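Side-chain contacts in toll-like receptor 13 (Mus musculus, PDB 4Z0C), which recognises bacterial 23S rRNA as an innate immune receptor and signals through MYD88 and TRAF6 to activate NF-kappa-B: residues 6-11 against 32-37; 403-408 against 418-423; 220-225 against 241-246; 556-559 against 563-566. All coordinates share one frame; numbering follows the deposited sequence.

Contact 1 of 4, residues 6-11 against 32-37. With nucleotides of chain C.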
loop_
_atom_site.group_PDB
_atom_site.type_symbol
_atom_site.label_atom_id
_atom_site.label_comp_id
_atom_site.label_asym_id
_atom_site.label_seq_id
_atom_site.Cartn_x
_atom_site.Cartn_y
_atom_site.Cartn_z
ATOM N N CYS A 6 28.549 7.145 -20.236
ATOM C CA CYS A 6 28.286 8.219 -19.284
ATOM C C CYS A 6 27.185 9.141 -19.777
ATOM O O CYS A 6 26.935 9.233 -20.982
ATOM C CB CYS A 6 29.553 9.085 -19.113
ATOM S SG CYS A 6 31.035 8.262 -18.478
ATOM N N THR A 7 26.576 9.895 -18.869
ATOM C CA THR A 7 25.630 10.922 -19.298
ATOM C C THR A 7 25.874 12.217 -18.565
ATOM O O THR A 7 26.425 12.227 -17.470
ATOM C CB THR A 7 24.130 10.499 -19.090
ATOM O OG1 THR A 7 23.270 11.571 -19.497
ATOM C CG2 THR A 7 23.834 10.162 -17.621
ATOM N N GLN A 8 25.479 13.321 -19.181
ATOM C CA GLN A 8 25.457 14.582 -18.456
ATOM C C GLN A 8 24.236 14.655 -17.541
ATOM O O GLN A 8 23.221 13.997 -17.771
ATOM C CB GLN A 8 25.503 15.781 -19.413
ATOM C CG GLN A 8 26.917 16.049 -19.974
ATOM C CD GLN A 8 26.967 17.180 -20.993
ATOM O OE1 GLN A 8 28.040 17.600 -21.392
ATOM N NE2 GLN A 8 25.801 17.666 -21.421
ATOM N N TYR A 9 24.377 15.428 -16.478
ATOM C CA TYR A 9 23.285 15.746 -15.575
ATOM C C TYR A 9 22.365 16.764 -16.243
ATOM O O TYR A 9 22.809 17.745 -16.803
ATOM C CB TYR A 9 23.864 16.294 -14.263
ATOM C CG TYR A 9 22.873 16.883 -13.289
ATOM C CD1 TYR A 9 21.724 16.180 -12.893
ATOM C CD2 TYR A 9 23.107 18.133 -12.723
ATOM C CE1 TYR A 9 20.827 16.740 -11.989
ATOM C CE2 TYR A 9 22.227 18.686 -11.807
ATOM C CZ TYR A 9 21.098 17.992 -11.438
ATOM O OH TYR A 9 20.246 18.586 -10.527
ATOM N N GLU A 10 21.074 16.533 -16.139
ATOM C CA GLU A 10 20.083 17.301 -16.872
ATOM C C GLU A 10 20.121 18.809 -16.570
ATOM O O GLU A 10 19.796 19.623 -17.432
ATOM C CB GLU A 10 18.691 16.681 -16.595
ATOM C CG GLU A 10 18.810 15.366 -15.774
ATOM C CD GLU A 10 17.641 14.405 -15.958
ATOM O OE1 GLU A 10 16.469 14.837 -15.875
ATOM O OE2 GLU A 10 17.897 13.195 -16.158
ATOM N N PHE A 11 20.518 19.185 -15.361
ATOM C CA PHE A 11 20.452 20.586 -14.948
ATOM C C PHE A 11 21.829 21.228 -14.760
ATOM O O PHE A 11 21.929 22.344 -14.253
ATOM C CB PHE A 11 19.586 20.757 -13.694
ATOM C CG PHE A 11 18.211 20.157 -13.837
ATOM C CD1 PHE A 11 17.294 20.692 -14.747
ATOM C CD2 PHE A 11 17.834 19.048 -13.084
ATOM C CE1 PHE A 11 16.044 20.127 -14.906
ATOM C CE2 PHE A 11 16.558 18.481 -13.238
ATOM C CZ PHE A 11 15.671 19.023 -14.135
ATOM N N ASP A 32 35.074 9.883 -24.517
ATOM C CA ASP A 32 34.173 10.695 -25.329
ATOM C C ASP A 32 33.479 11.832 -24.573
ATOM O O ASP A 32 32.581 12.463 -25.110
ATOM C CB ASP A 32 33.141 9.818 -26.025
ATOM C CG ASP A 32 32.414 8.907 -25.063
ATOM O OD1 ASP A 32 32.540 9.120 -23.843
ATOM O OD2 ASP A 32 31.722 7.973 -25.527
ATOM N N ILE A 33 33.899 12.105 -23.340
ATOM C CA ILE A 33 33.209 13.123 -22.538
ATOM C C ILE A 33 33.880 14.496 -22.636
ATOM O O ILE A 33 35.090 14.571 -22.877
ATOM C CB ILE A 33 32.990 12.655 -21.055
ATOM C CG1 ILE A 33 34.250 12.792 -20.222
ATOM C CG2 ILE A 33 32.444 11.217 -21.019
ATOM C CD1 ILE A 33 34.025 12.415 -18.773
ATOM N N PRO A 34 33.102 15.587 -22.452
ATOM C CA PRO A 34 33.616 16.933 -22.750
ATOM C C PRO A 34 34.785 17.388 -21.878
ATOM O O PRO A 34 34.959 16.969 -20.725
ATOM C CB PRO A 34 32.401 17.843 -22.497
ATOM C CG PRO A 34 31.219 16.944 -22.564
ATOM C CD PRO A 34 31.704 15.639 -22.000
ATOM N N ARG A 35 35.588 18.271 -22.451
ATOM C CA ARG A 35 36.742 18.810 -21.756
ATOM C C ARG A 35 36.312 19.801 -20.671
ATOM O O ARG A 35 37.087 20.104 -19.767
ATOM C CB ARG A 35 37.709 19.468 -22.759
ATOM C CG ARG A 35 38.257 18.515 -23.819
ATOM C CD ARG A 35 39.123 19.240 -24.852
ATOM N NE ARG A 35 40.539 18.918 -24.686
ATOM C CZ ARG A 35 41.341 19.506 -23.802
ATOM N NH1 ARG A 35 42.611 19.140 -23.712
ATOM N NH2 ARG A 35 40.870 20.454 -23.001
ATOM N N TYR A 36 35.079 20.307 -20.760
ATOM C CA TYR A 36 34.587 21.274 -19.766
ATOM C C TYR A 36 33.976 20.620 -18.505
ATOM O O TYR A 36 33.412 21.300 -17.645
ATOM C CB TYR A 36 33.603 22.277 -20.399
ATOM C CG TYR A 36 32.381 21.647 -21.035
ATOM C CD1 TYR A 36 31.426 20.993 -20.259
ATOM C CD2 TYR A 36 32.146 21.753 -22.405
ATOM C CE1 TYR A 36 30.291 20.423 -20.829
ATOM C CE2 TYR A 36 31.014 21.189 -22.984
ATOM C CZ TYR A 36 30.093 20.522 -22.188
ATOM O OH TYR A 36 28.965 19.957 -22.741
ATOM N N THR A 37 34.088 19.298 -18.416
ATOM C CA THR A 37 33.535 18.532 -17.307
ATOM C C THR A 37 34.190 18.888 -15.970
ATOM O O THR A 37 35.394 18.736 -15.804
ATOM C CB THR A 37 33.671 17.015 -17.585
ATOM O OG1 THR A 37 32.916 16.682 -18.759
ATOM C CG2 THR A 37 33.152 16.181 -16.424
ATOM P P A C 6 16.567 14.477 -10.607
ATOM O OP1 A C 6 16.693 15.023 -9.230
ATOM O OP2 A C 6 15.811 15.298 -11.574
ATOM O "O5'" A C 6 18.028 14.149 -11.139
ATOM C "C5'" A C 6 18.247 13.524 -12.409
ATOM C "C4'" A C 6 19.457 12.617 -12.377
ATOM O "O4'" A C 6 20.638 13.396 -12.017
ATOM C "C3'" A C 6 19.388 11.487 -11.362
ATOM O "O3'" A C 6 20.173 10.404 -11.850
ATOM C "C2'" A C 6 20.072 12.096 -10.136
ATOM O "O2'" A C 6 20.595 11.155 -9.227
ATOM C "C1'" A C 6 21.181 12.922 -10.785
ATOM N N9 A C 6 21.585 14.113 -10.035
ATOM C C8 A C 6 20.811 14.930 -9.237
ATOM N N7 A C 6 21.469 15.975 -8.758
ATOM C C5 A C 6 22.745 15.856 -9.295
ATOM C C6 A C 6 23.906 16.651 -9.187
ATOM N N6 A C 6 23.971 17.770 -8.468
ATOM N N1 A C 6 25.015 16.255 -9.854
ATOM C C2 A C 6 24.944 15.134 -10.587
ATOM N N3 A C 6 23.919 14.301 -10.767
ATOM C C4 A C 6 22.831 14.722 -10.090
#
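The Tyr36 ring has CB of Pro34 over the centre of one face, 3.5 Å above its plane, and OE1 of Gln8 at its hydroxyl-bearing edge. The two segments belong to the start of the leucine-rich-repeat solenoid: residues 7-9 pair antiparallel with strand 15-17 in a beta-hairpin, and 32-37 turns into the first repeat. Two more rings lie farther along 6-11. Over one face of Tyr9 sits the backbone N of Phe11; over the opposite face lies the adenine of A6 of chain C, its C5 3.4 Å above the plane and offset toward the rim. Phe11 meets OP2 of the same nucleotide in plane, at its ring edge.

Between the segments the polar link is Tyr36 OH to Gln8 OE1, 2.9 Å long. The hydroxyl lies in the carbonyl plane on a lone pair, while amide and ring planes are turned 48° apart. Tyr36 reaches this position with CG between its backbone N and carbonyl carbon (chi1 59°), which also lays its ring over Pro34. The other end of the amide is held as well, NE2 of Gln8 bonding to Tyr1 OH, so both polar atoms of this buried group are used and its rotation is fixed. Glu10 makes a salt bridge to Arg609, joining the hairpin to strand 607-609 in the C-terminal part of the solenoid.

Toward Cys6 the contact becomes apolar. Cys6 is tied to Cys18 by a disulfide, and the methyl CG2 of Ile33 rests 4.1 Å from Cys6 CB and equally far from its SG.

Contact 2 of 4, residues 403-408 against 418-423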
loop_
_atom_site.group_PDB
_atom_site.type_symbol
_atom_site.label_atom_id
_atom_site.label_comp_id
_atom_site.label_asym_id
_atom_site.label_seq_id
_atom_site.Cartn_x
_atom_site.Cartn_y
_atom_site.Cartn_z
ATOM N N LYS A 403 7.393 25.386 19.331
ATOM C CA LYS A 403 7.412 25.660 17.905
ATOM C C LYS A 403 7.314 24.353 17.143
ATOM O O LYS A 403 6.761 24.300 16.046
ATOM C CB LYS A 403 8.675 26.428 17.511
ATOM C CG LYS A 403 8.831 27.743 18.275
ATOM C CD LYS A 403 10.179 28.438 18.047
ATOM C CE LYS A 403 10.099 29.406 16.887
ATOM N NZ LYS A 403 11.301 30.290 16.790
ATOM N N GLU A 404 7.821 23.286 17.747
ATOM C CA GLU A 404 7.809 21.990 17.079
ATOM C C GLU A 404 7.439 20.837 18.011
ATOM O O GLU A 404 8.082 20.641 19.041
ATOM C CB GLU A 404 9.164 21.711 16.421
ATOM C CG GLU A 404 9.225 20.309 15.829
ATOM C CD GLU A 404 10.390 20.084 14.881
ATOM O OE1 GLU A 404 10.636 18.900 14.541
ATOM O OE2 GLU A 404 11.043 21.076 14.467
ATOM N N LEU A 405 6.427 20.059 17.622
ATOM C CA LEU A 405 5.994 18.889 18.390
ATOM C C LEU A 405 6.108 17.641 17.522
ATOM O O LEU A 405 5.520 17.560 16.444
ATOM C CB LEU A 405 4.554 19.075 18.905
ATOM C CG LEU A 405 3.867 17.932 19.686
ATOM C CD1 LEU A 405 4.631 17.555 20.977
ATOM C CD2 LEU A 405 2.406 18.255 20.008
ATOM N N ASN A 406 6.896 16.676 17.974
ATOM C CA ASN A 406 7.050 15.421 17.240
ATOM C C ASN A 406 6.382 14.256 17.979
ATOM O O ASN A 406 6.836 13.834 19.059
ATOM C CB ASN A 406 8.531 15.113 17.000
ATOM C CG ASN A 406 8.741 13.898 16.103
ATOM O OD1 ASN A 406 7.797 13.373 15.506
ATOM N ND2 ASN A 406 9.983 13.434 16.020
ATOM N N LEU A 407 5.312 13.751 17.366
ATOM C CA LEU A 407 4.505 12.652 17.879
ATOM C C LEU A 407 4.483 11.487 16.892
ATOM O O LEU A 407 3.586 10.672 16.923
ATOM C CB LEU A 407 3.075 13.143 18.100
ATOM C CG LEU A 407 2.873 14.073 19.291
ATOM C CD1 LEU A 407 1.542 14.763 19.179
ATOM C CD2 LEU A 407 2.888 13.229 20.552
ATOM N N ALA A 408 5.480 11.411 16.022
ATOM C CA ALA A 408 5.531 10.373 15.004
ATOM C C ALA A 408 5.673 8.972 15.580
ATOM O O ALA A 408 6.359 8.772 16.564
ATOM C CB ALA A 408 6.665 10.647 14.030
ATOM N N TYR A 418 -9.812 19.917 20.725
ATOM C CA TYR A 418 -9.301 20.284 22.044
ATOM C C TYR A 418 -7.885 19.788 22.259
ATOM O O TYR A 418 -7.322 19.962 23.331
ATOM C CB TYR A 418 -10.193 19.721 23.158
ATOM C CG TYR A 418 -11.651 20.131 23.071
ATOM C CD1 TYR A 418 -12.027 21.472 23.160
ATOM C CD2 TYR A 418 -12.654 19.172 22.953
ATOM C CE1 TYR A 418 -13.356 21.848 23.088
ATOM C CE2 TYR A 418 -13.981 19.534 22.889
ATOM C CZ TYR A 418 -14.329 20.874 22.957
ATOM O OH TYR A 418 -15.660 21.228 22.896
ATOM N N SER A 419 -7.301 19.190 21.230
ATOM C CA SER A 419 -6.026 18.510 21.385
ATOM C C SER A 419 -4.822 19.460 21.352
ATOM O O SER A 419 -3.776 19.131 21.903
ATOM C CB SER A 419 -5.862 17.444 20.297
ATOM O OG SER A 419 -6.863 16.445 20.372
ATOM N N PHE A 420 -4.958 20.621 20.701
ATOM C CA PHE A 420 -3.813 21.537 20.497
ATOM C C PHE A 420 -4.037 23.002 20.882
ATOM O O PHE A 420 -3.466 23.903 20.274
ATOM C CB PHE A 420 -3.328 21.481 19.041
ATOM C CG PHE A 420 -3.044 20.098 18.559
ATOM C CD1 PHE A 420 -1.890 19.437 18.954
ATOM C CD2 PHE A 420 -3.942 19.445 17.732
ATOM C CE1 PHE A 420 -1.641 18.150 18.525
ATOM C CE2 PHE A 420 -3.697 18.154 17.294
ATOM C CZ PHE A 420 -2.556 17.503 17.687
ATOM N N THR A 421 -4.831 23.235 21.912
ATOM C CA THR A 421 -5.167 24.586 22.344
ATOM C C THR A 421 -3.984 25.313 22.989
ATOM O O THR A 421 -3.942 26.541 23.036
ATOM C CB THR A 421 -6.340 24.523 23.328
ATOM O OG1 THR A 421 -7.427 23.845 22.690
ATOM C CG2 THR A 421 -6.786 25.918 23.761
ATOM N N GLN A 422 -3.021 24.548 23.487
ATOM C CA GLN A 422 -1.930 25.123 24.251
ATOM C C GLN A 422 -0.699 25.516 23.416
ATOM O O GLN A 422 0.327 25.942 23.970
ATOM C CB GLN A 422 -1.531 24.140 25.351
ATOM C CG GLN A 422 -2.702 23.703 26.186
ATOM C CD GLN A 422 -3.292 24.860 26.948
ATOM O OE1 GLN A 422 -2.622 25.469 27.779
ATOM N NE2 GLN A 422 -4.545 25.191 26.653
ATOM N N PHE A 423 -0.798 25.402 22.093
ATOM C CA PHE A 423 0.365 25.641 21.241
ATOM C C PHE A 423 0.175 26.750 20.209
ATOM O O PHE A 423 0.343 26.505 19.021
ATOM C CB PHE A 423 0.746 24.353 20.503
ATOM C CG PHE A 423 0.886 23.161 21.405
ATOM C CD1 PHE A 423 1.593 23.248 22.585
ATOM C CD2 PHE A 423 0.298 21.949 21.074
ATOM C CE1 PHE A 423 1.705 22.139 23.423
ATOM C CE2 PHE A 423 0.413 20.843 21.910
ATOM C CZ PHE A 423 1.114 20.939 23.076
#
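Leu405 is the middle residue of the extended strand 404-406, and it faces a type I beta turn that runs from Phe420 to Phe423 at the end of the same repeat, with Phe423 just beyond it. One methyl, CD2 of Leu405, does the touching. It meets CE2 of Phe423 at 3.8 Å, approaching that ring obliquely, and CE1 of Phe420 at 4.3 Å, where it lies at the edge near the ring plane. The leucine carries CG anti to its backbone N (chi1 177°), which directs CD2 at the two phenylalanine rings, and its side chain crosses that of Phe423 at about a right angle.

The two phenylalanines also meet each other edge to edge: CD1 of Phe420 and CD2 of Phe423 are 3.9 Å apart, each lying in the plane of the other ring. Leu405 CD2 thus reaches both members of an aromatic pair contributed by one turn. The contact belongs to the hydrophobic interior of the repeat, with the strand leucine packed against Phe420 and Phe423 of the returning loop. At the end of the strand, OD1 of Asn406 accepts from the backbone N of Ala408 at 3.1 Å, forming an Asx turn; the bond is fairly straight at the hydrogen, but the donor stands above the carbonyl plane.

Stacking of coils continues on both flanks. Leu405 packs on Leu381 of strand 380-382 and on Leu429 of strand 428-430, which Phe420 also touches, while Leu407 O receives ND2 of Asn434 from the following coil.

Contact 3 of 4, residues 220-225 against 241-246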
loop_
_atom_site.group_PDB
_atom_site.type_symbol
_atom_site.label_atom_id
_atom_site.label_comp_id
_atom_site.label_asym_id
_atom_site.label_seq_id
_atom_site.Cartn_x
_atom_site.Cartn_y
_atom_site.Cartn_z
ATOM N N VAL A 220 47.078 7.558 30.457
ATOM C CA VAL A 220 46.431 8.683 29.786
ATOM C C VAL A 220 47.201 9.979 29.976
ATOM O O VAL A 220 47.524 10.354 31.099
ATOM C CB VAL A 220 45.019 8.924 30.337
ATOM C CG1 VAL A 220 44.348 10.048 29.562
ATOM C CG2 VAL A 220 44.184 7.651 30.270
ATOM N N TYR A 221 47.492 10.677 28.887
ATOM C CA TYR A 221 48.202 11.939 28.999
ATOM C C TYR A 221 47.781 12.906 27.911
ATOM O O TYR A 221 48.094 12.701 26.734
ATOM C CB TYR A 221 49.718 11.717 28.926
ATOM C CG TYR A 221 50.530 12.964 29.215
ATOM C CD1 TYR A 221 50.839 13.327 30.526
ATOM C CD2 TYR A 221 50.989 13.779 28.180
ATOM C CE1 TYR A 221 51.582 14.467 30.801
ATOM C CE2 TYR A 221 51.739 14.924 28.445
ATOM C CZ TYR A 221 52.032 15.259 29.761
ATOM O OH TYR A 221 52.769 16.391 30.035
ATOM N N LEU A 222 47.132 13.993 28.322
ATOM C CA LEU A 222 46.492 14.901 27.372
ATOM C C LEU A 222 46.932 16.371 27.494
ATOM O O LEU A 222 46.344 17.239 26.845
ATOM C CB LEU A 222 44.963 14.802 27.506
ATOM C CG LEU A 222 44.278 13.430 27.367
ATOM C CD1 LEU A 222 42.787 13.573 27.610
ATOM C CD2 LEU A 222 44.543 12.773 26.013
ATOM N N LYS A 223 47.931 16.648 28.341
ATOM C CA LYS A 223 48.497 18.002 28.521
ATOM C C LYS A 223 48.817 18.669 27.202
ATOM O O LYS A 223 48.556 19.861 26.977
ATOM C CB LYS A 223 49.791 17.919 29.340
ATOM C CG LYS A 223 50.830 18.998 29.007
ATOM C CD LYS A 223 50.793 20.165 29.974
ATOM C CE LYS A 223 52.200 20.654 30.282
ATOM N NZ LYS A 223 52.414 20.897 31.740
ATOM N N THR A 224 49.351 17.850 26.316
ATOM C CA THR A 224 49.788 18.264 25.008
ATOM C C THR A 224 48.640 18.674 24.049
ATOM O O THR A 224 48.894 19.102 22.914
ATOM C CB THR A 224 50.638 17.133 24.424
ATOM O OG1 THR A 224 51.695 17.678 23.636
ATOM C CG2 THR A 224 49.801 16.250 23.575
ATOM N N LEU A 225 47.388 18.536 24.495
ATOM C CA LEU A 225 46.232 19.033 23.731
ATOM C C LEU A 225 45.516 20.161 24.485
ATOM O O LEU A 225 44.418 19.966 25.022
ATOM C CB LEU A 225 45.235 17.913 23.429
ATOM C CG LEU A 225 45.751 16.515 23.092
ATOM C CD1 LEU A 225 44.561 15.594 22.835
ATOM C CD2 LEU A 225 46.653 16.534 21.897
ATOM N N GLU A 241 40.056 7.955 37.006
ATOM C CA GLU A 241 40.958 8.612 37.958
ATOM C C GLU A 241 42.227 9.137 37.274
ATOM O O GLU A 241 42.790 10.155 37.686
ATOM C CB GLU A 241 41.348 7.658 39.085
ATOM C CG GLU A 241 40.221 7.332 40.048
ATOM C CD GLU A 241 39.380 6.158 39.585
ATOM O OE1 GLU A 241 39.786 5.495 38.608
ATOM O OE2 GLU A 241 38.321 5.892 40.200
ATOM N N ASN A 242 42.663 8.444 36.223
ATOM C CA ASN A 242 43.881 8.805 35.505
ATOM C C ASN A 242 43.656 9.877 34.460
ATOM O O ASN A 242 44.551 10.227 33.696
ATOM C CB ASN A 242 44.507 7.566 34.881
ATOM C CG ASN A 242 44.990 6.586 35.923
ATOM O OD1 ASN A 242 44.859 6.833 37.119
ATOM N ND2 ASN A 242 45.535 5.462 35.478
ATOM N N LEU A 243 42.439 10.398 34.431
ATOM C CA LEU A 243 42.135 11.570 33.638
ATOM C C LEU A 243 42.443 12.719 34.576
ATOM O O LEU A 243 42.288 12.602 35.787
ATOM C CB LEU A 243 40.658 11.571 33.247
ATOM C CG LEU A 243 40.170 11.815 31.814
ATOM C CD1 LEU A 243 41.177 11.432 30.739
ATOM C CD2 LEU A 243 38.872 11.046 31.616
ATOM N N SER A 244 42.909 13.822 34.035
ATOM C CA SER A 244 43.264 14.953 34.870
ATOM C C SER A 244 42.584 16.242 34.419
ATOM O O SER A 244 42.778 16.687 33.298
ATOM C CB SER A 244 44.788 15.119 34.892
ATOM O OG SER A 244 45.144 16.476 35.094
ATOM N N ALA A 245 41.818 16.856 35.311
ATOM C CA ALA A 245 41.138 18.106 34.989
ATOM C C ALA A 245 42.096 19.235 34.601
ATOM O O ALA A 245 41.726 20.145 33.864
ATOM C CB ALA A 245 40.263 18.536 36.162
ATOM N N LYS A 246 43.326 19.187 35.098
ATOM C CA LYS A 246 44.307 20.212 34.754
ATOM C C LYS A 246 44.633 20.206 33.276
ATOM O O LYS A 246 44.928 21.249 32.690
ATOM C CB LYS A 246 45.588 20.065 35.582
ATOM C CG LYS A 246 45.676 21.065 36.726
ATOM C CD LYS A 246 46.668 22.208 36.425
ATOM C CE LYS A 246 46.472 22.867 35.034
ATOM N NZ LYS A 246 45.235 23.704 34.919
#
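Val220 CG1 and Leu243 CD1 touch at 3.7 Å, the closest apolar pair in this junction between repeats 8 and 9 of the leucine-rich-repeat solenoid. The same leucine methyl reaches CD1 of Leu222 at 4.1 Å, so CD1 of Leu243 serves two side chains of the preceding repeat, each crossing it at a slant. Beside this apolar group, CB of Val220 lies 3.6 Å from the backbone O of Asn242, a van der Waals approach of the valine branch point to a carbonyl.

Leu243 is modelled away from the staggered positions (chi1 -131°, chi2 27°), and it is its outer end that comes close to the other segment. Val220 instead points its CB toward 241-246, and CG1, anti to the backbone N, makes the methyl contact.

The next shell holds both backbones in place. ND2 of Asn242 bonds to O of Gln218, tying the 3-10 segment to the residues just ahead of strand 220-221. That strand pairs in parallel with 194-195 through backbone bonds of Tyr221 to Leu194 and Phe196, and the Tyr221 ring meets that of His247. After the strand, Leu222 to Leu225 form a type I beta turn, closed by Leu225 N donating to Leu222 O at 2.9 Å.

Contact 4 of 4, residues 556-559 against 563-566. With nucleotides of chain D.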
loop_
_atom_site.group_PDB
_atom_site.type_symbol
_atom_site.label_atom_id
_atom_site.label_comp_id
_atom_site.label_asym_id
_atom_site.label_seq_id
_atom_site.Cartn_x
_atom_site.Cartn_y
_atom_site.Cartn_z
ATOM N N LEU A 556 3.595 19.141 -10.953
ATOM C CA LEU A 556 2.541 18.127 -10.813
ATOM C C LEU A 556 3.179 16.761 -10.976
ATOM O O LEU A 556 3.881 16.513 -11.957
ATOM C CB LEU A 556 1.434 18.329 -11.856
ATOM C CG LEU A 556 0.228 17.388 -11.948
ATOM C CD1 LEU A 556 -0.474 17.272 -10.619
ATOM C CD2 LEU A 556 -0.747 17.893 -12.995
ATOM N N LEU A 557 3.011 15.903 -9.975
ATOM C CA LEU A 557 3.566 14.556 -10.030
ATOM C C LEU A 557 2.413 13.542 -10.066
ATOM O O LEU A 557 1.682 13.432 -9.088
ATOM C CB LEU A 557 4.438 14.299 -8.817
ATOM C CG LEU A 557 5.532 15.291 -8.431
ATOM C CD1 LEU A 557 6.263 14.701 -7.289
ATOM C CD2 LEU A 557 6.490 15.576 -9.588
ATOM N N LEU A 558 2.225 12.857 -11.195
ATOM C CA LEU A 558 1.178 11.855 -11.348
ATOM C C LEU A 558 1.818 10.496 -11.652
ATOM O O LEU A 558 1.128 9.550 -12.065
ATOM C CB LEU A 558 0.232 12.228 -12.490
ATOM C CG LEU A 558 -0.586 13.514 -12.376
ATOM C CD1 LEU A 558 -1.268 13.799 -13.715
ATOM C CD2 LEU A 558 -1.592 13.448 -11.268
ATOM N N GLY A 559 3.137 10.407 -11.478
ATOM C CA GLY A 559 3.857 9.165 -11.744
ATOM C C GLY A 559 3.463 7.982 -10.856
ATOM O O GLY A 559 2.728 8.145 -9.888
ATOM N N SER A 563 -2.791 3.406 -13.676
ATOM C CA SER A 563 -3.331 4.015 -14.873
ATOM C C SER A 563 -3.651 5.496 -14.696
ATOM O O SER A 563 -4.000 5.933 -13.600
ATOM C CB SER A 563 -4.576 3.272 -15.337
ATOM O OG SER A 563 -5.528 3.300 -14.312
ATOM N N VAL A 564 -3.522 6.260 -15.786
ATOM C CA VAL A 564 -3.839 7.688 -15.784
ATOM C C VAL A 564 -4.490 7.999 -17.117
ATOM O O VAL A 564 -3.875 7.823 -18.162
ATOM C CB VAL A 564 -2.583 8.597 -15.631
ATOM C CG1 VAL A 564 -3.009 10.044 -15.475
ATOM C CG2 VAL A 564 -1.751 8.198 -14.435
ATOM N N PHE A 565 -5.748 8.421 -17.085
ATOM C CA PHE A 565 -6.468 8.758 -18.303
ATOM C C PHE A 565 -6.822 10.235 -18.275
ATOM O O PHE A 565 -7.684 10.664 -17.504
ATOM C CB PHE A 565 -7.745 7.917 -18.445
ATOM C CG PHE A 565 -7.511 6.431 -18.347
ATOM C CD1 PHE A 565 -6.512 5.817 -19.081
ATOM C CD2 PHE A 565 -8.275 5.653 -17.483
ATOM C CE1 PHE A 565 -6.290 4.446 -18.976
ATOM C CE2 PHE A 565 -8.063 4.281 -17.376
ATOM C CZ PHE A 565 -7.068 3.675 -18.123
ATOM N N LEU A 566 -6.149 11.000 -19.124
ATOM C CA LEU A 566 -6.399 12.426 -19.291
ATOM C C LEU A 566 -6.989 12.613 -20.701
ATOM O O LEU A 566 -6.282 12.937 -21.652
ATOM C CB LEU A 566 -5.078 13.204 -19.099
ATOM C CG LEU A 566 -4.503 13.151 -17.670
ATOM C CD1 LEU A 566 -2.969 13.094 -17.622
ATOM C CD2 LEU A 566 -5.010 14.338 -16.868
ATOM P P C D 10 -13.571 0.047 -19.679
ATOM O OP1 C D 10 -15.044 0.090 -19.807
ATOM O OP2 C D 10 -12.732 -0.036 -20.905
ATOM O "O5'" C D 10 -13.131 1.325 -18.846
ATOM C "C5'" C D 10 -13.699 1.570 -17.565
ATOM C "C4'" C D 10 -14.314 2.940 -17.496
ATOM O "O4'" C D 10 -13.259 3.932 -17.638
ATOM C "C3'" C D 10 -15.354 3.251 -18.580
ATOM O "O3'" C D 10 -16.408 4.038 -18.022
ATOM C "C2'" C D 10 -14.563 4.090 -19.582
ATOM O "O2'" C D 10 -15.347 5.001 -20.317
ATOM C "C1'" C D 10 -13.583 4.832 -18.672
ATOM N N1 C D 10 -12.348 5.229 -19.358
ATOM C C2 C D 10 -12.173 6.576 -19.709
ATOM O O2 C D 10 -13.030 7.420 -19.406
ATOM N N3 C D 10 -11.057 6.937 -20.369
ATOM C C4 C D 10 -10.145 6.023 -20.694
ATOM N N4 C D 10 -9.058 6.458 -21.351
ATOM C C5 C D 10 -10.299 4.643 -20.360
ATOM C C6 C D 10 -11.405 4.290 -19.693
#
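Leu558 reaches across to Val564 and Leu566 within repeat 22 of the solenoid. Its CB points at 563-566 but stays 4.9 Å from both CG1 and CG2 of Val564. From CG the side chain forks, and CD1 makes the apolar contacts: it lies 4.3 Å from CD1 of Leu566 and, more loosely, 4.5 Å from CG1 of Val564. The backbone adds one further approach, Leu558 O to Val564 CG2 at 4.0 Å, while that same oxygen takes its hydrogen bond from ND2 of Asn561 in the residues between the segments.

Strand 564-566 has two different sides. Val564 and Leu566 turn inward, and Phe565 between them points to RNA. With CG anti to its carbonyl carbon (chi1 -54°), Phe565 places its ring against the cytosine of C10 of chain D, whose C5 stands 3.6 Å above the ring centre; the exocyclic N4 approaches Phe565 CG to 3.4 Å. Tyr593 of the adjacent strand 592-594 touches Phe565 as well.

The contact between the segments is largely apolar, with little directionality. This buried seam backs the strand that carries Phe565, which meets the RNA on the other side of the strand from Val564 and Leu566 while those two pack inward.

How the contacts relate
Contacts 1, 2 and 4 each include a strand from the inner run of the curved solenoid, whereas contact 3 lies away from it, in loops and a short separate strand pair. Contacts 1 and 4 are far apart in sequence, yet their nearest atoms are only about 11 Å apart because the curvature brings the N-terminal hairpin close to the C-terminal third of the chain; contacts 3 and 4 are the most distant, with centres 65 Å apart. Segments of contacts 1 and 4 carry residues that touch bound RNA, through nucleotides of chains C and D respectively. Contact 2 approaches nucleic acid to about 7 Å at its nearest atom, and contact 3 stays about 30 Å away.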